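Local coordinates for protein Abbfa_003403 (Acinetobacter baumannii, PDB 4ZXH) that is a four-domain nonribosomal peptide synthetase that probably activates an amino acid by adenylation, carries it on phosphopantetheine, condenses it and releases the product by its thioesterase, at residues A44-V49 / Q136-I141; Q51-K56 / Q385-G390; I95-R100 / H130-G135. All coordinates share one frame; numbering follows the deposited sequence.

Overall arrangement
From the N terminus, strand 40-49 comes first, and contact 1 (44-49 with 136-141) closes a loop of 86 residues by pairing it antiparallel with strand 138-146. Nested inside that loop, contact 3 (95-100 with 130-135) joins the two parallel strands of a beta-alpha-beta unit. Contact 2 (51-56 with 385-390) starts within the loop of contact 1 but ends some 330 residues onward, so these two cross, while contact 3 is nested in both. It ties the linker between strand 40-49 and helix 56-67 to the start of strand 387-391. All three serve one mixed sheet of the condensation domain: Val140 N lies 2.8 Å from Tyr132 O, and Asp46 O 2.8 Å from Gly390 N.

Contact 1: A44-V49 / Q136-I141. With PX4 (1,2-dimyristoyl-sn-glycero-3-phosphocholine), chain C.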
loop_
_atom_site.group_PDB
_atom_site.type_symbol
_atom_site.label_atom_id
_atom_site.label_comp_id
_atom_site.label_asym_id
_atom_site.label_seq_id
_atom_site.Cartn_x
_atom_site.Cartn_y
_atom_site.Cartn_z
ATOM N N ALA A 44 32.348 11.296 11.983
ATOM C CA ALA A 44 32.930 10.784 13.235
ATOM C C ALA A 44 34.442 10.548 13.161
ATOM O O ALA A 44 35.001 10.246 12.093
ATOM C CB ALA A 44 32.241 9.489 13.641
ATOM N N PHE A 45 35.108 10.650 14.309
ATOM C CA PHE A 45 36.558 10.556 14.315
ATOM C C PHE A 45 37.086 9.811 15.510
ATOM O O PHE A 45 36.522 9.857 16.600
ATOM C CB PHE A 45 37.202 11.947 14.269
ATOM C CG PHE A 45 36.879 12.736 13.028
ATOM C CD1 PHE A 45 37.445 12.399 11.805
ATOM C CD2 PHE A 45 36.022 13.820 13.083
ATOM C CE1 PHE A 45 37.159 13.121 10.653
ATOM C CE2 PHE A 45 35.733 14.554 11.935
ATOM C CZ PHE A 45 36.310 14.203 10.718
ATOM N N ASP A 46 38.173 9.093 15.272
ATOM C CA ASP A 46 39.001 8.584 16.337
ATOM C C ASP A 46 39.837 9.783 16.770
ATOM O O ASP A 46 40.427 10.444 15.920
ATOM C CB ASP A 46 39.853 7.418 15.831
ATOM C CG ASP A 46 40.532 6.662 16.944
ATOM O OD1 ASP A 46 41.062 7.315 17.863
ATOM O OD2 ASP A 46 40.495 5.412 16.917
ATOM N N VAL A 47 39.846 10.112 18.061
ATOM C CA VAL A 47 40.618 11.267 18.515
ATOM C C VAL A 47 41.582 10.896 19.633
ATOM O O VAL A 47 41.150 10.521 20.713
ATOM C CB VAL A 47 39.719 12.413 19.011
ATOM C CG1 VAL A 47 40.580 13.621 19.390
ATOM C CG2 VAL A 47 38.722 12.805 17.943
ATOM N N LYS A 48 42.883 10.994 19.360
ATOM C CA LYS A 48 43.911 10.755 20.374
ATOM C C LYS A 48 44.513 12.094 20.768
ATOM O O LYS A 48 44.857 12.900 19.900
ATOM C CB LYS A 48 44.993 9.802 19.856
ATOM C CG LYS A 48 44.553 8.360 19.742
ATOM C CD LYS A 48 45.640 7.477 19.158
ATOM C CE LYS A 48 45.173 6.039 18.944
ATOM N NZ LYS A 48 43.956 5.941 18.075
ATOM N N VAL A 49 44.628 12.346 22.069
ATOM C CA VAL A 49 45.013 13.674 22.533
ATOM C C VAL A 49 46.304 13.661 23.328
ATOM O O VAL A 49 46.768 12.612 23.783
ATOM C CB VAL A 49 43.895 14.332 23.398
ATOM C CG1 VAL A 49 42.580 14.446 22.609
ATOM C CG2 VAL A 49 43.668 13.563 24.679
ATOM N N GLN A 136 43.048 5.727 27.881
ATOM C CA GLN A 136 43.548 7.004 28.355
ATOM C C GLN A 136 43.901 7.903 27.173
ATOM O O GLN A 136 44.663 7.525 26.282
ATOM C CB GLN A 136 44.745 6.857 29.282
ATOM C CG GLN A 136 45.009 8.171 30.011
ATOM C CD GLN A 136 46.268 8.160 30.856
ATOM O OE1 GLN A 136 47.056 7.209 30.819
ATOM N NE2 GLN A 136 46.472 9.234 31.619
ATOM N N ASN A 137 43.285 9.083 27.181
ATOM C CA ASN A 137 43.482 10.124 26.185
ATOM C C ASN A 137 43.028 9.700 24.796
ATOM O O ASN A 137 43.417 10.289 23.793
ATOM C CB ASN A 137 44.942 10.557 26.164
ATOM C CG ASN A 137 45.333 11.309 27.415
ATOM O OD1 ASN A 137 44.494 11.948 28.056
ATOM N ND2 ASN A 137 46.610 11.230 27.780
ATOM N N HIS A 138 42.164 8.698 24.752
ATOM C CA HIS A 138 41.708 8.135 23.489
ATOM C C HIS A 138 40.170 8.148 23.395
ATOM O O HIS A 138 39.490 7.547 24.229
ATOM C CB HIS A 138 42.261 6.725 23.353
ATOM C CG HIS A 138 41.920 6.065 22.064
ATOM N ND1 HIS A 138 42.187 4.738 21.821
ATOM C CD2 HIS A 138 41.335 6.550 20.946
ATOM C CE1 HIS A 138 41.773 4.428 20.602
ATOM N NE2 HIS A 138 41.251 5.507 20.054
ATOM N N TYR A 139 39.635 8.833 22.386
ATOM C CA TYR A 139 38.201 9.103 22.306
ATOM C C TYR A 139 37.641 8.810 20.923
ATOM O O TYR A 139 38.373 8.832 19.935
ATOM C CB TYR A 139 37.896 10.564 22.665
ATOM C CG TYR A 139 38.347 10.965 24.046
ATOM C CD1 TYR A 139 37.558 10.707 25.149
ATOM C CD2 TYR A 139 39.571 11.597 24.252
ATOM C CE1 TYR A 139 37.964 11.059 26.418
ATOM C CE2 TYR A 139 39.995 11.955 25.527
ATOM C CZ TYR A 139 39.183 11.684 26.609
ATOM O OH TYR A 139 39.565 12.025 27.894
ATOM N N VAL A 140 36.341 8.524 20.858
ATOM C CA VAL A 140 35.605 8.606 19.602
ATOM C C VAL A 140 34.601 9.752 19.722
ATOM O O VAL A 140 33.921 9.899 20.738
ATOM C CB VAL A 140 34.887 7.293 19.260
ATOM C CG1 VAL A 140 34.040 7.450 18.010
ATOM C CG2 VAL A 140 35.909 6.175 19.084
ATOM N N ILE A 141 34.538 10.585 18.696
ATOM C CA ILE A 141 33.721 11.785 18.730
ATOM C C ILE A 141 32.863 11.783 17.494
ATOM O O ILE A 141 33.395 11.743 16.388
ATOM C CB ILE A 141 34.570 13.065 18.753
ATOM C CG1 ILE A 141 35.641 12.975 19.822
ATOM C CG2 ILE A 141 33.710 14.276 19.041
ATOM C CD1 ILE A 141 35.091 12.969 21.234
HETATM O O1 PX4 C . 36.130 15.741 30.968
HETATM O O2 PX4 C . 37.786 13.776 30.530
HETATM P P1 PX4 C . 37.416 15.230 30.357
HETATM O O3 PX4 C . 38.668 16.141 30.821
HETATM C C1 PX4 C . 38.755 16.814 32.078
HETATM C C2 PX4 C . 40.184 17.340 32.245
HETATM N N1 PX4 C . 40.341 18.252 33.400
HETATM C C3 PX4 C . 39.530 17.797 34.543
HETATM C C4 PX4 C . 41.760 18.283 33.797
HETATM C C5 PX4 C . 39.940 19.614 33.018
HETATM O O4 PX4 C . 37.420 15.573 28.776
HETATM C C6 PX4 C . 37.626 14.605 27.742
HETATM C C7 PX4 C . 36.875 15.068 26.498
HETATM C C8 PX4 C . 35.656 15.819 27.026
HETATM O O5 PX4 C . 34.861 16.308 25.950
HETATM C C9 PX4 C . 34.132 17.567 26.054
HETATM O O6 PX4 C . 34.320 18.309 27.002
HETATM C C10 PX4 C . 33.155 17.951 24.973
HETATM C C11 PX4 C . 33.743 19.012 24.055
HETATM C C12 PX4 C . 33.738 18.502 22.621
HETATM C C13 PX4 C . 33.431 19.655 21.676
HETATM C C14 PX4 C . 34.532 19.795 20.636
HETATM C C15 PX4 C . 34.412 21.162 19.987
HETATM C C16 PX4 C . 34.236 21.010 18.490
HETATM C C17 PX4 C . 33.854 22.338 17.864
HETATM C C18 PX4 C . 32.335 22.497 17.843
HETATM C C19 PX4 C . 31.759 22.286 16.452
HETATM C C20 PX4 C . 30.279 21.928 16.550
HETATM C C21 PX4 C . 29.652 21.823 15.160
HETATM C C22 PX4 C . 28.483 20.852 15.113
HETATM O O7 PX4 C . 37.686 15.938 25.691
HETATM C C23 PX4 C . 37.668 15.589 24.265
HETATM O O8 PX4 C . 37.437 14.430 23.978
HETATM C C24 PX4 C . 37.906 16.645 23.181
HETATM C C25 PX4 C . 37.891 16.134 21.730
HETATM C C26 PX4 C . 37.951 17.272 20.693
HETATM C C27 PX4 C . 37.832 16.782 19.236
HETATM C C28 PX4 C . 37.941 17.892 18.185
HETATM C C29 PX4 C . 37.817 17.391 16.735
HETATM C C30 PX4 C . 37.990 18.502 15.689
HETATM C C31 PX4 C . 37.203 18.326 14.367
HETATM C C32 PX4 C . 35.726 18.710 14.547
HETATM C C33 PX4 C . 34.946 19.064 13.272
HETATM C C34 PX4 C . 33.433 18.948 13.488
HETATM C C35 PX4 C . 32.558 19.893 12.660
HETATM C C36 PX4 C . 31.587 19.136 11.769
#
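Five backbone hydrogen bonds hold 44-49 against 136-141. Phe45 and Ile141 exchange one in each direction, as do Val47 and Tyr139, and Val49 N gives a fifth to Asn137 O. The straightest is Val47 N to Tyr139 O, 2.7 Å with 173° at the hydrogen, although the donor stands above the carbonyl plane. Asp46-Val140 and Lys48-His138 form the intervening non-hydrogen-bonded pairs. This is an antiparallel ladder in the mixed sheet of the condensation domain; strand 127-135 flanks it beyond 138-146, and strand 387-391 beyond 40-49.

Charged and polar groups gather on the face bearing Asp46, Lys48 and His138. Asp46 and His138 both carry CG anti to the backbone N, and the side chains cross at about a right angle, so the carboxylate meets the NE2 edge of the imidazole with the two planes only 17° apart. His138 NE2 makes two weak hydrogen bonds to the carboxylate, to OD1 at 2.8 Å and to OD2 at 3.2 Å. Lys48 runs alongside the ring, with CE 4.1 Å from the centroid of His138 and 11° off its normal, a CH-pi contact. Bent at its last torsion, the chain returns NZ to Asp46 OD1 at 3.2 Å, a salt bridge; the carboxylate would favour a protonated imidazole, whereas the nearby ammonium would oppose one.

Apolar contacts occupy the other face. Val47 CG2 meets Ile141 CG1 at 3.6 Å, while Val49 CG2 approaches the edge of the Tyr139 ring. The bound phospholipid PX4 lies over one face of that ring, the carbonyl oxygen O8 of one of its esters offset toward the rim, and Tyr139 OH comes within 3.2 Å of PX4 C6. Ile141 CD1 also reaches PX4 O8, at 3.9 Å.

Contact 2: Q51-K56 / Q385-G390; sequences QSLGNK and QDLTLG
The link between strand 40-49 and helix 56-67 of the condensation domain is a short 3-10 segment, 51-53, followed by a type II' beta turn from Leu53 to Lys56, closed by Lys56 N to Leu53 O at 3.1 Å. It packs against the residues leading into strand 387-391, and Asp386 has the largest share of the contact, buried with its CB directed toward the linker. With CG anti to its carbonyl carbon (chi1 -66°), the carboxylate reaches the linker, where its two oxygens meet different partners. OD1 accepts a hydrogen bond from Ser52 OG, which arrives from above the carboxylate plane. OD2 faces Lys56, whose chain crosses that of Asp386 at about a right angle; the salt bridge to Lys56 NZ measures 3.6 Å. The same ammonium makes a weak hydrogen bond to Ser52 O, tying the helix start back to the 3-10 segment. Leu53 CD1 touches Asp386 at its CB, 3.9 Å away, while the carboxylate takes the polar partners. On the strand side, Leu387 also packs on Val47 and Val49, and Leu53 CD2 approaches Leu387 CD2 at 4.3 Å.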
loop_
_atom_site.group_PDB
_atom_site.type_symbol
_atom_site.label_atom_id
_atom_site.label_comp_id
_atom_site.label_asym_id
_atom_site.label_seq_id
_atom_site.Cartn_x
_atom_site.Cartn_y
_atom_site.Cartn_z
ATOM N N GLN A 51 48.252 16.119 26.568
ATOM C CA GLN A 51 47.755 16.893 27.708
ATOM C C GLN A 51 47.673 18.401 27.430
ATOM O O GLN A 51 46.968 19.128 28.145
ATOM C CB GLN A 51 48.616 16.647 28.952
ATOM C CG GLN A 51 47.801 16.591 30.264
ATOM C CD GLN A 51 46.756 15.459 30.290
ATOM O OE1 GLN A 51 45.579 15.680 30.602
ATOM N NE2 GLN A 51 47.195 14.244 29.977
ATOM N N SER A 52 48.365 18.864 26.387
ATOM C CA SER A 52 48.433 20.297 26.098
ATOM C C SER A 52 47.135 20.836 25.472
ATOM O O SER A 52 46.994 22.047 25.258
ATOM C CB SER A 52 49.636 20.609 25.190
ATOM O OG SER A 52 49.606 19.910 23.949
ATOM N N LEU A 53 46.192 19.935 25.191
ATOM C CA LEU A 53 44.878 20.312 24.655
ATOM C C LEU A 53 44.125 21.171 25.665
ATOM O O LEU A 53 43.427 22.120 25.296
ATOM C CB LEU A 53 44.052 19.070 24.295
ATOM C CG LEU A 53 42.695 19.278 23.614
ATOM C CD1 LEU A 53 42.821 20.190 22.391
ATOM C CD2 LEU A 53 42.066 17.955 23.216
ATOM N N GLY A 54 44.282 20.834 26.942
ATOM C CA GLY A 54 43.686 21.604 28.019
ATOM C C GLY A 54 42.183 21.733 27.880
ATOM O O GLY A 54 41.475 20.738 27.694
ATOM N N ASN A 55 41.713 22.977 27.946
ATOM C CA ASN A 55 40.293 23.301 27.917
ATOM C C ASN A 55 39.836 23.761 26.527
ATOM O O ASN A 55 38.705 24.226 26.354
ATOM C CB ASN A 55 39.995 24.392 28.949
ATOM C CG ASN A 55 38.577 24.333 29.481
ATOM O OD1 ASN A 55 37.782 23.482 29.089
ATOM N ND2 ASN A 55 38.251 25.257 30.373
ATOM N N LYS A 56 40.712 23.621 25.534
ATOM C CA LYS A 56 40.432 24.135 24.192
ATOM C C LYS A 56 39.115 23.649 23.549
ATOM O O LYS A 56 38.487 24.402 22.800
ATOM C CB LYS A 56 41.599 23.807 23.256
ATOM C CG LYS A 56 42.802 24.707 23.453
ATOM C CD LYS A 56 43.835 24.487 22.374
ATOM C CE LYS A 56 45.144 25.159 22.759
ATOM N NZ LYS A 56 45.708 24.552 23.993
ATOM N N GLN A 385 49.507 19.518 16.954
ATOM C CA GLN A 385 50.274 19.609 18.181
ATOM C C GLN A 385 49.522 18.953 19.346
ATOM O O GLN A 385 50.104 18.196 20.121
ATOM C CB GLN A 385 50.582 21.074 18.476
ATOM C CG GLN A 385 51.064 21.360 19.860
ATOM C CD GLN A 385 51.559 22.789 20.020
ATOM O OE1 GLN A 385 51.290 23.671 19.188
ATOM N NE2 GLN A 385 52.299 23.021 21.091
ATOM N N ASP A 386 48.223 19.214 19.457
ATOM C CA ASP A 386 47.491 18.791 20.653
ATOM C C ASP A 386 46.720 17.479 20.496
ATOM O O ASP A 386 46.380 16.860 21.493
ATOM C CB ASP A 386 46.512 19.884 21.097
ATOM C CG ASP A 386 47.213 21.148 21.581
ATOM O OD1 ASP A 386 48.341 21.061 22.131
ATOM O OD2 ASP A 386 46.626 22.238 21.414
ATOM N N LEU A 387 46.436 17.065 19.259
ATOM C CA LEU A 387 45.637 15.864 19.016
ATOM C C LEU A 387 45.851 15.226 17.660
ATOM O O LEU A 387 46.586 15.736 16.821
ATOM C CB LEU A 387 44.142 16.159 19.184
ATOM C CG LEU A 387 43.497 17.380 18.521
ATOM C CD1 LEU A 387 43.544 17.295 17.061
ATOM C CD2 LEU A 387 42.029 17.386 18.913
ATOM N N THR A 388 45.153 14.118 17.446
ATOM C CA THR A 388 45.294 13.342 16.223
ATOM C C THR A 388 43.946 12.781 15.815
ATOM O O THR A 388 43.272 12.160 16.644
ATOM C CB THR A 388 46.307 12.186 16.411
ATOM O OG1 THR A 388 47.608 12.730 16.702
ATOM C CG2 THR A 388 46.362 11.309 15.179
ATOM N N LEU A 389 43.547 13.001 14.559
ATOM C CA LEU A 389 42.270 12.469 14.040
ATOM C C LEU A 389 42.491 11.221 13.199
ATOM O O LEU A 389 43.382 11.196 12.356
ATOM C CB LEU A 389 41.518 13.499 13.183
ATOM C CG LEU A 389 40.920 14.801 13.723
ATOM C CD1 LEU A 389 39.993 15.368 12.679
ATOM C CD2 LEU A 389 40.172 14.606 15.018
ATOM N N GLY A 390 41.676 10.195 13.417
ATOM C CA GLY A 390 41.737 8.979 12.623
ATOM C C GLY A 390 40.346 8.642 12.129
ATOM O O GLY A 390 39.386 9.294 12.537
#

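Contact 3: I95-R100 / H130-G135; sequences IFSDAR and HCYECG
Asp98 OD1 is gripped by two donors of Arg100: the backbone N at 2.9 Å, on the anti lone pair, and side-chain NE at 3.2 Å, from above the carboxylate plane. The first bond closes an Asx turn where strand 94-98 ends. Arg100 NH2 adds a bond to Asp98 OD2 at 3.1 Å, completing a side-on, two-nitrogen salt bridge. Arg100 turns at chi3 (-77°), and its guanidinium stacks on the Glu133 carboxylate with planes 12° apart. Glu133 OE2 lies 3.8 Å above the guanidinium centre; the salt bridge from NH2 to Glu133 OE1 is long, with no N-H directed at that oxygen. Arg100 thus probably eases the repulsion between the two acids.

Backbone bonds pair the two strands in parallel. Cys131 N to Ile95 O, Ser97 N to Cys131 O and Glu133 N to Ser97 O form the ladder, and Ala99 N to Glu133 O extends it. Phe96, with CG anti to its backbone N, presents its ring edge to Cys131, CD1 to CB 3.4 Å.

On the opposite face, Ser97 CB and OG lie against Tyr132, whose OH bonds to Asp114 of helix 104-115. That helix covers this face of the beta-alpha-beta unit 94-135, while strand 138-146 continues the sheet beyond 127-135 and meets a classic bulge at Cys134 and Gly135, opposite His138.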
loop_
_atom_site.group_PDB
_atom_site.type_symbol
_atom_site.label_atom_id
_atom_site.label_comp_id
_atom_site.label_asym_id
_atom_site.label_seq_id
_atom_site.Cartn_x
_atom_site.Cartn_y
_atom_site.Cartn_z
ATOM N N ILE A 95 26.783 14.675 24.646
ATOM C CA ILE A 95 26.685 13.432 25.417
ATOM C C ILE A 95 28.064 12.801 25.569
ATOM O O ILE A 95 28.836 12.777 24.606
ATOM C CB ILE A 95 25.765 12.406 24.740
ATOM C CG1 ILE A 95 24.509 13.073 24.202
ATOM C CG2 ILE A 95 25.369 11.317 25.726
ATOM C CD1 ILE A 95 23.712 13.717 25.268
ATOM N N PHE A 96 28.373 12.282 26.759
ATOM C CA PHE A 96 29.695 11.726 27.024
ATOM C C PHE A 96 29.619 10.396 27.757
ATOM O O PHE A 96 29.165 10.344 28.887
ATOM C CB PHE A 96 30.521 12.726 27.829
ATOM C CG PHE A 96 31.925 12.272 28.105
ATOM C CD1 PHE A 96 32.830 12.106 27.063
ATOM C CD2 PHE A 96 32.347 12.030 29.416
ATOM C CE1 PHE A 96 34.126 11.687 27.307
ATOM C CE2 PHE A 96 33.642 11.615 29.681
ATOM C CZ PHE A 96 34.537 11.441 28.620
ATOM N N SER A 97 30.089 9.326 27.123
ATOM C CA SER A 97 29.910 7.965 27.647
ATOM C C SER A 97 31.254 7.289 27.872
ATOM O O SER A 97 32.232 7.652 27.230
ATOM C CB SER A 97 29.101 7.136 26.668
ATOM O OG SER A 97 28.228 7.974 25.935
ATOM N N ASP A 98 31.307 6.306 28.767
ATOM C CA ASP A 98 32.511 5.495 28.956
ATOM C C ASP A 98 32.420 4.275 28.024
ATOM O O ASP A 98 31.480 3.502 28.115
ATOM C CB ASP A 98 32.657 5.074 30.437
ATOM C CG ASP A 98 33.978 4.337 30.735
ATOM O OD1 ASP A 98 34.692 3.949 29.789
ATOM O OD2 ASP A 98 34.314 4.140 31.930
ATOM N N ALA A 99 33.378 4.101 27.118
ATOM C CA ALA A 99 33.364 2.921 26.252
ATOM C C ALA A 99 34.600 2.046 26.440
ATOM O O ALA A 99 34.894 1.194 25.608
ATOM C CB ALA A 99 33.237 3.325 24.802
ATOM N N ARG A 100 35.313 2.238 27.541
ATOM C CA ARG A 100 36.503 1.442 27.798
ATOM C C ARG A 100 36.224 -0.063 27.882
ATOM O O ARG A 100 37.112 -0.872 27.625
ATOM C CB ARG A 100 37.183 1.929 29.079
ATOM C CG ARG A 100 37.914 3.252 28.884
ATOM C CD ARG A 100 38.529 3.758 30.159
ATOM N NE ARG A 100 37.550 4.346 31.064
ATOM C CZ ARG A 100 37.871 4.951 32.203
ATOM N NH1 ARG A 100 39.144 5.038 32.564
ATOM N NH2 ARG A 100 36.926 5.468 32.980
ATOM N N HIS A 130 28.436 13.419 20.204
ATOM C CA HIS A 130 28.463 12.216 21.035
ATOM C C HIS A 130 29.909 11.816 21.296
ATOM O O HIS A 130 30.633 11.541 20.349
ATOM C CB HIS A 130 27.727 11.062 20.353
ATOM C CG HIS A 130 26.244 11.242 20.242
ATOM N ND1 HIS A 130 25.362 10.750 21.181
ATOM C CD2 HIS A 130 25.482 11.812 19.277
ATOM C CE1 HIS A 130 24.123 11.033 20.812
ATOM N NE2 HIS A 130 24.166 11.679 19.661
ATOM N N CYS A 131 30.330 11.774 22.557
ATOM C CA CYS A 131 31.720 11.425 22.886
ATOM C C CYS A 131 31.856 10.110 23.638
ATOM O O CYS A 131 31.031 9.776 24.474
ATOM C CB CYS A 131 32.374 12.519 23.721
ATOM S SG CYS A 131 32.169 14.140 23.036
ATOM N N TYR A 132 32.928 9.381 23.352
ATOM C CA TYR A 132 33.169 8.101 23.977
ATOM C C TYR A 132 34.627 7.967 24.346
ATOM O O TYR A 132 35.501 8.135 23.501
ATOM C CB TYR A 132 32.781 6.974 23.042
ATOM C CG TYR A 132 31.392 7.093 22.481
ATOM C CD1 TYR A 132 30.312 6.448 23.081
ATOM C CD2 TYR A 132 31.159 7.830 21.335
ATOM C CE1 TYR A 132 29.040 6.551 22.554
ATOM C CE2 TYR A 132 29.896 7.935 20.801
ATOM C CZ TYR A 132 28.850 7.300 21.407
ATOM O OH TYR A 132 27.609 7.434 20.859
ATOM N N GLU A 133 34.890 7.656 25.607
ATOM C CA GLU A 133 36.240 7.386 26.070
ATOM C C GLU A 133 36.600 5.918 25.784
ATOM O O GLU A 133 35.884 5.012 26.197
ATOM C CB GLU A 133 36.354 7.715 27.566
ATOM C CG GLU A 133 37.758 7.547 28.173
ATOM C CD GLU A 133 37.836 8.010 29.629
ATOM O OE1 GLU A 133 36.773 8.257 30.245
ATOM O OE2 GLU A 133 38.968 8.118 30.157
ATOM N N CYS A 134 37.710 5.687 25.085
ATOM C CA CYS A 134 38.128 4.329 24.706
ATOM C C CYS A 134 39.356 3.816 25.441
ATOM O O CYS A 134 39.697 2.633 25.346
ATOM C CB CYS A 134 38.419 4.275 23.214
ATOM S SG CYS A 134 37.042 4.814 22.260
ATOM N N GLY A 135 40.031 4.717 26.147
ATOM C CA GLY A 135 41.268 4.406 26.844
ATOM C C GLY A 135 41.863 5.726 27.275
ATOM O O GLY A 135 41.242 6.766 27.048
#